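Local coordinates for beta-lactamase (Sebaldella termitidis, PDB 6N1N), which probably hydrolyses beta-lactam antibiotics to substituted beta-amino acids, as a class D serine beta-lactamase, at residues 22-27 against 41-46; 90-95 against 102-107; 123-128 against 148-153; 202-207 against 215-220. One frame throughout, in Å; residues are numbered along the deposited sequence.

Interaction 1 of 4, residues 22-27 against 41-46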
# COMPACT_ATOMS: atom_id res chain seq x y z
N THR A 22 -16.75 -8.48 2.37
CA THR A 22 -17.11 -7.08 2.36
C THR A 22 -15.83 -6.29 2.17
O THR A 22 -14.78 -6.85 1.79
CB THR A 22 -17.91 -6.73 3.62
OG1 THR A 22 -17.13 -6.93 4.81
CG2 THR A 22 -19.16 -7.61 3.67
N GLY A 23 -15.88 -5.01 2.47
CA GLY A 23 -14.84 -4.10 2.04
C GLY A 23 -15.20 -3.53 0.68
O GLY A 23 -16.35 -3.58 0.24
N SER A 24 -14.19 -3.01 -0.00
CA SER A 24 -14.48 -2.25 -1.21
C SER A 24 -13.24 -2.08 -2.05
O SER A 24 -12.10 -2.29 -1.61
CB SER A 24 -15.05 -0.88 -0.85
OG SER A 24 -14.12 -0.16 -0.08
N VAL A 25 -13.49 -1.63 -3.29
CA VAL A 25 -12.48 -1.16 -4.21
C VAL A 25 -12.78 0.30 -4.51
O VAL A 25 -13.94 0.66 -4.77
CB VAL A 25 -12.46 -1.99 -5.51
CG1 VAL A 25 -13.81 -2.04 -6.13
CG2 VAL A 25 -11.46 -1.40 -6.51
N THR A 26 -11.76 1.13 -4.42
CA THR A 26 -11.82 2.55 -4.73
C THR A 26 -10.73 2.84 -5.75
O THR A 26 -9.58 2.43 -5.57
CB THR A 26 -11.60 3.40 -3.46
OG1 THR A 26 -12.57 3.04 -2.48
CG2 THR A 26 -11.70 4.90 -3.75
N ILE A 27 -11.09 3.56 -6.83
CA ILE A 27 -10.16 3.91 -7.89
C ILE A 27 -10.33 5.38 -8.21
O ILE A 27 -11.44 5.92 -8.18
CB ILE A 27 -10.42 3.02 -9.13
CG1 ILE A 27 -10.05 1.56 -8.84
CG2 ILE A 27 -9.64 3.52 -10.34
CD1 ILE A 27 -10.64 0.59 -9.81
N GLU A 41 -19.09 4.66 1.26
CA GLU A 41 -18.95 4.88 2.70
C GLU A 41 -17.79 4.08 3.28
O GLU A 41 -17.12 4.55 4.21
CB GLU A 41 -20.26 4.56 3.42
CG GLU A 41 -21.45 5.45 2.96
CD GLU A 41 -21.09 6.93 2.80
OE1 GLU A 41 -20.32 7.47 3.62
OE2 GLU A 41 -21.59 7.56 1.83
N ASP A 42 -17.51 2.88 2.75
CA ASP A 42 -16.38 2.10 3.24
C ASP A 42 -15.06 2.80 2.96
O ASP A 42 -14.09 2.62 3.71
CB ASP A 42 -16.38 0.71 2.59
CG ASP A 42 -15.36 -0.21 3.20
OD1 ASP A 42 -15.51 -0.51 4.42
OD2 ASP A 42 -14.39 -0.62 2.50
N SER A 43 -15.00 3.58 1.89
CA SER A 43 -13.78 4.26 1.48
C SER A 43 -13.32 5.31 2.49
O SER A 43 -12.17 5.77 2.40
CB SER A 43 -13.99 4.91 0.11
OG SER A 43 -14.42 3.93 -0.83
N LYS A 44 -14.18 5.71 3.43
CA LYS A 44 -13.86 6.70 4.45
C LYS A 44 -13.41 6.07 5.77
O LYS A 44 -13.00 6.79 6.68
CB LYS A 44 -15.07 7.60 4.77
CG LYS A 44 -16.01 7.92 3.62
CD LYS A 44 -15.48 8.95 2.66
CE LYS A 44 -16.50 9.15 1.55
NZ LYS A 44 -16.11 10.17 0.54
N ILE A 45 -13.50 4.77 5.90
CA ILE A 45 -13.23 4.09 7.16
C ILE A 45 -11.75 3.75 7.28
O ILE A 45 -11.17 3.08 6.42
CB ILE A 45 -14.10 2.82 7.27
CG1 ILE A 45 -15.60 3.20 7.30
CG2 ILE A 45 -13.75 2.04 8.51
CD1 ILE A 45 -16.52 2.02 7.19
N ARG A 46 -11.14 4.18 8.40
CA ARG A 46 -9.72 3.94 8.63
C ARG A 46 -9.49 2.57 9.26
O ARG A 46 -10.23 2.15 10.15
CB ARG A 46 -9.15 5.01 9.56
CG ARG A 46 -9.07 6.39 8.93
CD ARG A 46 -8.50 7.39 9.90
NE ARG A 46 -8.24 8.70 9.30
CZ ARG A 46 -8.22 9.84 9.97
NH1 ARG A 46 -8.44 9.89 11.28
NH2 ARG A 46 -7.96 10.96 9.32
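G23 and T26 of the strand face D42 and S43 of a loop turn, with CA atoms 6.5 Å apart for G23 and D42 and 6.7 Å apart for T26 and S43, too far for strand pairing. Residues 41-44 have helical backbone angles, and I45 N bonds D42 O within the turn. The CB atoms of D42 and S43 both point toward the strand. Two hydroxyl-mediated hydrogen bonds make the contact. S24 OG donates to D42 OD2 over 2.6 Å and meets the anti lone pair of that oxygen, the one turned away from OD1. S24 OG sits between its own backbone N and carbonyl carbon (chi1 60°), while D42 chi1 (-172°) carries the carboxylate carbon to the strand side. D42 OD2 also lies 3.5 Å from G23 C, against the backbone of a glycine whose phi of 91° suits a residue without CB. Beside this pair, T26 OG1 and S43 OG are hydrogen-bonded at 2.6 Å. S43 has a second conformer; in this one its OG bonds both T26 OG1 and N39 O. The contact is small, 180 Å² over both sides, yet S24, T26 and S43 are buried: the S24 hydroxyl is satisfied by a carboxylate, those of T26 and S43 by each other. R219 of the adjoining strand bonds I45 O and makes a weak, long ion pair with D42. The strand belongs to the central mixed sheet of the penicillin-binding, transpeptidase-like fold, and this arrangement is a loop turn pinned to that sheet by alternate residues, S24 and T26.

Interaction 2 of 4, residues 90-95 against 102-107; sequences LNLREA and WFYMKG
F103 presents one ring face to A95: A95 CB stands 3.5 Å from the F103 ring centroid and 22° off the normal, a CH-pi contact displaced toward the CG side. F103 CG is anti to the backbone N (chi1 173°), which sends the ring from helix 101-108 toward the start of helix 92-98. There the ring edge meets L90 O, 3.2 Å from F103 CE1 and near the ring plane, while L92 lies roughly perpendicular to F103 and brings L92 CD1 to 3.7 Å from F103 CE2. The same methyl lies 3.5 Å from Y104 OH, a hydroxyl whose hydrogen bond goes to S58. On the far flank, L90 CD1 approaches W102 obliquely, 3.7 Å from W102 NE1, the indole nitrogen that bonds W86 O. N91 and E94 form a capping box: E94 N donates to N91 OD1 and N91 N to E94 OE1, each 2.9 Å and nearly straight. These bonds fix the helix start that carries L92 and A95. The Y104 side chain is about 7 Å from that of S51, the predicted acyl-ester serine. The start of helix 92-98, with L90 before it, meets helix 101-108 through carbon and ring surfaces, so cohesion rests mainly on dispersion and the CH-pi contact.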
# COMPACT_ATOMS: atom_id res chain seq x y z
N LEU A 90 19.32 -8.33 3.34
CA LEU A 90 18.39 -7.79 2.37
C LEU A 90 18.63 -6.31 2.16
O LEU A 90 18.92 -5.58 3.11
CB LEU A 90 16.92 -7.98 2.82
CG LEU A 90 16.39 -9.39 3.02
CD1 LEU A 90 15.00 -9.38 3.66
CD2 LEU A 90 16.32 -10.15 1.70
N ASN A 91 18.49 -5.87 0.92
CA ASN A 91 18.45 -4.46 0.61
C ASN A 91 16.99 -3.99 0.50
O ASN A 91 16.04 -4.78 0.60
CB ASN A 91 19.24 -4.16 -0.67
CG ASN A 91 18.68 -4.85 -1.90
OD1 ASN A 91 17.47 -4.92 -2.10
ND2 ASN A 91 19.58 -5.35 -2.75
N LEU A 92 16.81 -2.68 0.31
CA LEU A 92 15.47 -2.10 0.32
C LEU A 92 14.60 -2.68 -0.79
O LEU A 92 13.40 -2.93 -0.58
CB LEU A 92 15.56 -0.59 0.18
CG LEU A 92 14.27 0.20 0.19
CD1 LEU A 92 13.63 0.24 1.57
CD2 LEU A 92 14.51 1.61 -0.30
N ARG A 93 15.16 -2.88 -1.99
CA ARG A 93 14.37 -3.45 -3.08
C ARG A 93 13.84 -4.83 -2.71
O ARG A 93 12.66 -5.13 -2.93
CB ARG A 93 15.20 -3.53 -4.36
CG ARG A 93 14.38 -4.03 -5.54
CD ARG A 93 15.22 -4.21 -6.79
NE ARG A 93 15.83 -2.97 -7.24
CZ ARG A 93 15.23 -2.08 -8.03
NH1 ARG A 93 13.97 -2.28 -8.42
NH2 ARG A 93 15.87 -0.98 -8.39
N GLU A 94 14.71 -5.67 -2.16
CA GLU A 94 14.32 -7.02 -1.76
C GLU A 94 13.35 -7.01 -0.59
O GLU A 94 12.39 -7.78 -0.55
CB GLU A 94 15.57 -7.82 -1.39
CG GLU A 94 16.60 -8.03 -2.51
CD GLU A 94 17.90 -8.59 -1.98
OE1 GLU A 94 18.43 -8.03 -0.99
OE2 GLU A 94 18.40 -9.59 -2.55
N ALA A 95 13.64 -6.19 0.42
CA ALA A 95 12.75 -6.13 1.59
C ALA A 95 11.34 -5.71 1.18
O ALA A 95 10.35 -6.25 1.70
CB ALA A 95 13.34 -5.17 2.62
N TRP A 102 11.24 -7.64 9.21
CA TRP A 102 12.41 -7.40 10.06
C TRP A 102 13.25 -6.24 9.55
O TRP A 102 13.81 -5.47 10.36
CB TRP A 102 13.27 -8.67 10.21
CG TRP A 102 14.15 -9.12 9.01
CD1 TRP A 102 13.90 -10.18 8.17
CD2 TRP A 102 15.41 -8.58 8.58
NE1 TRP A 102 14.91 -10.32 7.25
CE2 TRP A 102 15.85 -9.35 7.48
CE3 TRP A 102 16.22 -7.53 9.03
CZ2 TRP A 102 17.05 -9.09 6.83
CZ3 TRP A 102 17.40 -7.27 8.37
CH2 TRP A 102 17.80 -8.04 7.28
N PHE A 103 13.35 -6.06 8.23
CA PHE A 103 14.16 -5.00 7.66
C PHE A 103 13.57 -3.64 7.99
O PHE A 103 14.31 -2.73 8.40
CB PHE A 103 14.25 -5.23 6.15
CG PHE A 103 14.93 -4.13 5.35
CD1 PHE A 103 16.19 -4.33 4.80
CD2 PHE A 103 14.26 -2.94 5.05
CE1 PHE A 103 16.79 -3.37 4.01
CE2 PHE A 103 14.87 -1.95 4.27
CZ PHE A 103 16.12 -2.17 3.76
N TYR A 104 12.25 -3.51 7.89
CA TYR A 104 11.61 -2.24 8.22
C TYR A 104 11.61 -1.97 9.71
O TYR A 104 11.79 -0.82 10.13
CB TYR A 104 10.22 -2.21 7.60
CG TYR A 104 10.31 -2.03 6.10
CD1 TYR A 104 10.42 -0.77 5.53
CD2 TYR A 104 10.31 -3.13 5.25
CE1 TYR A 104 10.52 -0.59 4.13
CE2 TYR A 104 10.41 -2.98 3.87
CZ TYR A 104 10.50 -1.70 3.31
OH TYR A 104 10.60 -1.57 1.94
N MSE A 105 11.40 -2.99 10.54
CA MSE A 105 11.50 -2.83 12.00
C MSE A 105 12.91 -2.38 12.41
O MSE A 105 13.07 -1.50 13.26
CB MSE A 105 11.13 -4.13 12.71
CG MSE A 105 9.70 -4.55 12.48
SE MSE A 105 9.21 -6.15 13.52
CE MSE A 105 10.42 -7.44 12.76
N LYS A 106 13.93 -2.98 11.79
CA LYS A 106 15.31 -2.62 12.10
C LYS A 106 15.61 -1.20 11.66
O LYS A 106 16.20 -0.41 12.42
CB LYS A 106 16.26 -3.62 11.46
CG LYS A 106 17.74 -3.37 11.75
CD LYS A 106 18.60 -4.48 11.13
CE LYS A 106 20.10 -4.24 11.32
NZ LYS A 106 20.53 -4.66 12.68
N GLY A 107 15.18 -0.83 10.46
CA GLY A 107 15.41 0.52 9.98
C GLY A 107 14.66 1.56 10.78
O GLY A 107 15.16 2.67 10.99

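Interaction 3 of 4, residues 123-128 against 148-153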
# COMPACT_ATOMS: atom_id res chain seq x y z
N PHE A 123 2.71 13.61 4.81
CA PHE A 123 2.04 12.63 3.96
C PHE A 123 0.52 12.60 4.15
O PHE A 123 -0.16 11.85 3.43
CB PHE A 123 2.60 11.22 4.25
CG PHE A 123 4.01 11.00 3.82
CD1 PHE A 123 4.69 11.92 3.03
CD2 PHE A 123 4.68 9.85 4.21
CE1 PHE A 123 6.00 11.70 2.64
CE2 PHE A 123 5.99 9.63 3.82
CZ PHE A 123 6.64 10.56 3.03
N ASN A 124 -0.02 13.36 5.11
CA ASN A 124 -1.45 13.29 5.44
C ASN A 124 -1.88 11.84 5.64
O ASN A 124 -2.85 11.35 5.08
CB ASN A 124 -2.29 13.95 4.34
CG ASN A 124 -1.79 15.31 3.96
OD1 ASN A 124 -1.85 16.24 4.76
ND2 ASN A 124 -1.27 15.44 2.74
N TYR A 125 -1.11 11.12 6.46
CA TYR A 125 -1.20 9.67 6.48
C TYR A 125 -2.16 9.25 7.57
O TYR A 125 -1.78 8.88 8.69
CB TYR A 125 0.17 9.04 6.64
CG TYR A 125 0.18 7.59 6.16
CD1 TYR A 125 0.43 7.27 4.82
CD2 TYR A 125 -0.13 6.55 7.02
CE1 TYR A 125 0.42 5.96 4.37
CE2 TYR A 125 -0.15 5.22 6.58
CZ TYR A 125 0.14 4.93 5.25
OH TYR A 125 0.11 3.64 4.81
N GLY A 126 -3.45 9.28 7.23
CA GLY A 126 -4.47 8.74 8.10
C GLY A 126 -4.58 9.51 9.40
O GLY A 126 -4.51 10.75 9.43
N ASN A 127 -4.76 8.78 10.51
CA ASN A 127 -4.87 9.45 11.80
C ASN A 127 -3.52 9.93 12.35
O ASN A 127 -3.49 10.64 13.36
CB ASN A 127 -5.55 8.54 12.83
CG ASN A 127 -4.78 7.26 13.12
OD1 ASN A 127 -3.66 7.07 12.65
ND2 ASN A 127 -5.39 6.37 13.92
N GLN A 128 -2.42 9.59 11.67
CA GLN A 128 -1.08 10.06 12.01
C GLN A 128 -0.65 9.68 13.42
O GLN A 128 0.20 10.35 14.00
CB GLN A 128 -0.96 11.58 11.82
CG GLN A 128 -1.26 12.03 10.40
CD GLN A 128 -1.12 13.52 10.19
OE1 GLN A 128 -0.33 14.17 10.86
NE2 GLN A 128 -1.89 14.07 9.25
N GLU A 148 -9.57 6.12 0.73
CA GLU A 148 -9.44 7.47 0.18
C GLU A 148 -8.11 8.12 0.53
O GLU A 148 -7.45 8.72 -0.33
CB GLU A 148 -10.62 8.31 0.67
CG GLU A 148 -10.61 9.77 0.34
CD GLU A 148 -11.76 10.51 1.03
OE1 GLU A 148 -12.70 9.82 1.51
OE2 GLU A 148 -11.72 11.76 1.10
N GLU A 149 -7.68 8.01 1.79
CA GLU A 149 -6.43 8.61 2.23
C GLU A 149 -5.21 7.90 1.65
O GLU A 149 -4.19 8.56 1.38
CB GLU A 149 -6.37 8.58 3.76
CG GLU A 149 -7.37 9.48 4.42
CD GLU A 149 -7.40 9.35 5.93
OE1 GLU A 149 -7.32 8.21 6.43
OE2 GLU A 149 -7.49 10.39 6.60
N GLN A 150 -5.29 6.59 1.44
CA GLN A 150 -4.22 5.90 0.73
C GLN A 150 -4.04 6.49 -0.66
O GLN A 150 -2.93 6.79 -1.09
CB GLN A 150 -4.50 4.40 0.60
CG GLN A 150 -4.43 3.61 1.87
CD GLN A 150 -3.10 2.95 2.10
OE1 GLN A 150 -2.05 3.36 1.58
NE2 GLN A 150 -3.12 1.91 2.93
N ILE A 151 -5.16 6.68 -1.36
CA ILE A 151 -5.10 7.20 -2.72
C ILE A 151 -4.58 8.63 -2.72
O ILE A 151 -3.76 9.00 -3.57
CB ILE A 151 -6.48 7.09 -3.38
CG1 ILE A 151 -6.75 5.62 -3.75
CG2 ILE A 151 -6.58 8.02 -4.60
CD1 ILE A 151 -8.17 5.31 -4.14
N ASP A 152 -5.03 9.46 -1.79
CA ASP A 152 -4.57 10.84 -1.82
C ASP A 152 -3.07 10.91 -1.58
O ASP A 152 -2.37 11.69 -2.23
CB ASP A 152 -5.37 11.68 -0.81
CG ASP A 152 -6.70 12.19 -1.43
OD1 ASP A 152 -6.71 12.61 -2.62
OD2 ASP A 152 -7.75 12.15 -0.76
N PHE A 153 -2.56 10.03 -0.71
CA PHE A 153 -1.12 9.94 -0.47
C PHE A 153 -0.38 9.48 -1.73
O PHE A 153 0.67 10.03 -2.09
CB PHE A 153 -0.86 8.99 0.71
CG PHE A 153 0.53 8.40 0.73
CD1 PHE A 153 1.61 9.14 1.15
CD2 PHE A 153 0.74 7.12 0.28
CE1 PHE A 153 2.89 8.59 1.13
CE2 PHE A 153 1.99 6.57 0.26
CZ PHE A 153 3.07 7.29 0.68
O HOH W 1 -3.53 11.13 2.45
O HOH W 2 0.58 3.30 2.21
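F153 is the aromatic centre of the tight part, met by F123 and Y125 of the loop. Y125 directs its edge at the face of F153: the planes stand 84° apart, the ring centroids 5.5 Å, and Y125 CD1 comes to 4.2 Å from F153 CG. F123 and F153 run alongside each other in the same direction, with F153 CE1 over one face of F123 and 3.8 Å from F123 CD2, although the planes, 56° apart, make the pair oblique. F153 CG is anti to its backbone N (chi1 158°), and this directs the ring from helix 147-159 toward the loop. P56 of helix 56-63 touches all three aromatic side chains. The loop's shape follows from its turns: N124 ends helix 113-122 in a Schellman motif with positive phi, Y125 is the centre of an inverse gamma turn, and a type II' beta turn runs from Y125 to Q128. G126 lies against helix 147-159, its CA 3.3 Å from E149 OE1. The looser side is polar and spanned by water. One water donates to both N124 O and E149 O, at 2.7 and 2.9 Å, joining the two backbones. A second accepts from Y125 OH and donates to Q150 OE1; the direct separation of Y125 OH and Q150 OE1 is 3.9 Å. Q150 NE2 meanwhile bonds T52 OG1, next to the predicted nucleophile S51. E149 splits its carboxylate, OE1 accepting from S146 N and OE2 forming a salt bridge to R46 NH2, whose positive charge probably favours the ionised carboxylate.

Interaction 4 of 4, residues 202-207 against 215-220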
# COMPACT_ATOMS: atom_id res chain seq x y z
N TRP A 202 -5.40 -5.55 2.22
CA TRP A 202 -5.20 -4.44 1.32
C TRP A 202 -4.44 -4.84 0.05
O TRP A 202 -3.54 -5.68 0.07
CB TRP A 202 -4.33 -3.37 1.96
CG TRP A 202 -4.77 -2.62 3.15
CD1 TRP A 202 -4.48 -2.90 4.46
CD2 TRP A 202 -5.40 -1.35 3.15
NE1 TRP A 202 -4.96 -1.89 5.27
CE2 TRP A 202 -5.52 -0.92 4.48
CE3 TRP A 202 -5.91 -0.54 2.14
CZ2 TRP A 202 -6.14 0.27 4.82
CZ3 TRP A 202 -6.52 0.64 2.48
CH2 TRP A 202 -6.61 1.05 3.81
N TYR A 203 -4.74 -4.12 -1.02
CA TYR A 203 -3.85 -3.99 -2.18
C TYR A 203 -4.01 -2.55 -2.67
O TYR A 203 -5.11 -2.14 -3.08
CB TYR A 203 -4.20 -5.03 -3.25
CG TYR A 203 -3.18 -5.15 -4.35
CD1 TYR A 203 -1.84 -5.39 -4.07
CD2 TYR A 203 -3.55 -5.00 -5.67
CE1 TYR A 203 -0.90 -5.47 -5.09
CE2 TYR A 203 -2.61 -5.13 -6.69
CZ TYR A 203 -1.31 -5.34 -6.40
OH TYR A 203 -0.41 -5.43 -7.43
N VAL A 204 -2.93 -1.77 -2.60
CA VAL A 204 -2.99 -0.35 -2.94
C VAL A 204 -1.85 -0.01 -3.89
O VAL A 204 -0.84 -0.72 -3.95
CB VAL A 204 -2.93 0.55 -1.68
CG1 VAL A 204 -3.98 0.13 -0.63
CG2 VAL A 204 -1.51 0.59 -1.09
N GLY A 205 -2.03 1.06 -4.66
CA GLY A 205 -1.00 1.47 -5.60
C GLY A 205 -1.59 2.30 -6.72
O GLY A 205 -2.58 3.00 -6.54
N TYR A 206 -0.94 2.21 -7.88
CA TYR A 206 -1.46 2.87 -9.07
C TYR A 206 -0.96 2.12 -10.29
O TYR A 206 0.09 1.48 -10.27
CB TYR A 206 -1.10 4.36 -9.12
CG TYR A 206 0.36 4.81 -9.23
CD1 TYR A 206 0.96 5.01 -10.47
CD2 TYR A 206 1.10 5.14 -8.11
CE1 TYR A 206 2.26 5.50 -10.58
CE2 TYR A 206 2.43 5.60 -8.21
CZ TYR A 206 3.01 5.77 -9.45
OH TYR A 206 4.30 6.27 -9.57
N ILE A 207 -1.73 2.23 -11.36
CA ILE A 207 -1.44 1.57 -12.62
C ILE A 207 -1.42 2.63 -13.70
O ILE A 207 -2.34 3.44 -13.81
CB ILE A 207 -2.46 0.45 -12.93
CG1 ILE A 207 -1.99 -0.31 -14.18
CG2 ILE A 207 -3.91 0.96 -13.11
CD1 ILE A 207 -2.80 -1.62 -14.45
N PHE A 215 -5.23 5.37 -9.74
CA PHE A 215 -4.87 5.06 -8.36
C PHE A 215 -5.91 4.15 -7.75
O PHE A 215 -7.10 4.28 -8.05
CB PHE A 215 -4.74 6.36 -7.57
CG PHE A 215 -3.65 7.26 -8.10
CD1 PHE A 215 -2.38 7.18 -7.58
CD2 PHE A 215 -3.87 8.10 -9.18
CE1 PHE A 215 -1.37 7.95 -8.09
CE2 PHE A 215 -2.86 8.87 -9.69
CZ PHE A 215 -1.61 8.81 -9.15
N PHE A 216 -5.48 3.21 -6.90
CA PHE A 216 -6.43 2.24 -6.38
C PHE A 216 -6.14 1.87 -4.93
O PHE A 216 -5.01 1.88 -4.47
CB PHE A 216 -6.48 0.95 -7.23
CG PHE A 216 -5.19 0.18 -7.27
CD1 PHE A 216 -4.92 -0.82 -6.37
CD2 PHE A 216 -4.25 0.47 -8.23
CE1 PHE A 216 -3.72 -1.52 -6.41
CE2 PHE A 216 -3.06 -0.22 -8.29
CZ PHE A 216 -2.79 -1.21 -7.36
N ALA A 217 -7.21 1.54 -4.22
CA ALA A 217 -7.08 0.98 -2.88
C ALA A 217 -8.19 -0.05 -2.74
O ALA A 217 -9.37 0.29 -2.72
CB ALA A 217 -7.18 2.06 -1.80
N VAL A 218 -7.79 -1.31 -2.75
CA VAL A 218 -8.68 -2.43 -2.52
C VAL A 218 -8.50 -2.84 -1.07
O VAL A 218 -7.37 -2.95 -0.58
CB VAL A 218 -8.34 -3.59 -3.48
CG1 VAL A 218 -9.02 -4.88 -3.02
CG2 VAL A 218 -8.71 -3.26 -4.88
N ARG A 219 -9.60 -3.03 -0.37
CA ARG A 219 -9.50 -3.45 1.02
C ARG A 219 -10.61 -4.44 1.30
O ARG A 219 -11.79 -4.06 1.40
CB ARG A 219 -9.53 -2.28 1.99
CG ARG A 219 -9.18 -2.74 3.38
CD ARG A 219 -9.20 -1.62 4.38
NE ARG A 219 -10.49 -0.95 4.49
CZ ARG A 219 -10.67 0.23 5.08
NH1 ARG A 219 -9.64 0.89 5.64
NH2 ARG A 219 -11.88 0.75 5.11
N ILE A 220 -10.22 -5.68 1.47
CA ILE A 220 -11.11 -6.79 1.71
C ILE A 220 -11.28 -6.95 3.20
O ILE A 220 -10.30 -6.91 3.96
CB ILE A 220 -10.53 -8.07 1.09
CG1 ILE A 220 -10.46 -7.90 -0.43
CG2 ILE A 220 -11.32 -9.31 1.51
CD1 ILE A 220 -9.60 -8.93 -1.10
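W202 and R219 form one pair of an antiparallel beta hairpin, strands 198-209 and 212-222, at the heart of the mixed sheet of this transpeptidase-like fold; the strand axes are 4.7 Å apart. Backbone bonds come first: Y203 with V218 and G205 with F216 are hydrogen-bonded pairs, each bonded in both directions. V218 N to Y203 O is the shortest of these bonds at 2.8 Å. G205 N to F216 O is the longest at 3.1 Å. The alternating pairs, W202-R219, V204-A217 and Y206-F215, are non-hydrogen-bonded and bring CA-H groups near carbonyls, as W202 CA to V218 O at 3.2 Å.

Aromatic contacts differ on the two sheet faces. On the face carrying W202, V204 and Y206, the Y206 and F215 rings run alongside each other with planes 41° apart. On the other, the Y203 and F216 rings meet at a slant. F243 of helix 228-245 meets F216 edge to face.

The last kind is CH-pi. F216 CG sits between its backbone N and carbonyl carbon (chi1 63°), and the ring lies with one face against G205, whose CA is 4.0 Å from the F216 ring centroid. A CB there would be tight against F216 CZ, consistent with glycine at this position. R219 extends in the same direction as W202, and its chain bends at chi3 while its guanidinium bonds I45 O; the indole NE1 bonds L48 O. R219 CD stands over the six-membered ring of W202, 3.6 Å from its centroid and 11° off the normal.

How the interactions relate
Interactions 1, 3 and 4 form a connected group, while interaction 2 lies apart, its nearest atoms about 11 Å from interaction 3, about 13 Å from interaction 4 and about 20 Å from interaction 1. Strands 22-29 and 212-222 are sheet neighbours, so interactions 1 and 4 share that sheet, with a probable hydrogen bond between T26 O and A217 N; R219 links them again. R46 links interaction 1 to interaction 3, whose Q150 and I151 pack on W202, V204 and F215. All four contacts are buried, but differently made. Interaction 4, nearest the chain centre, combines backbone bonds with rings; interaction 2, between helices, is apolar; interaction 3 is aromatic with bridging waters; interaction 1 depends on hydroxyls and a carboxylate.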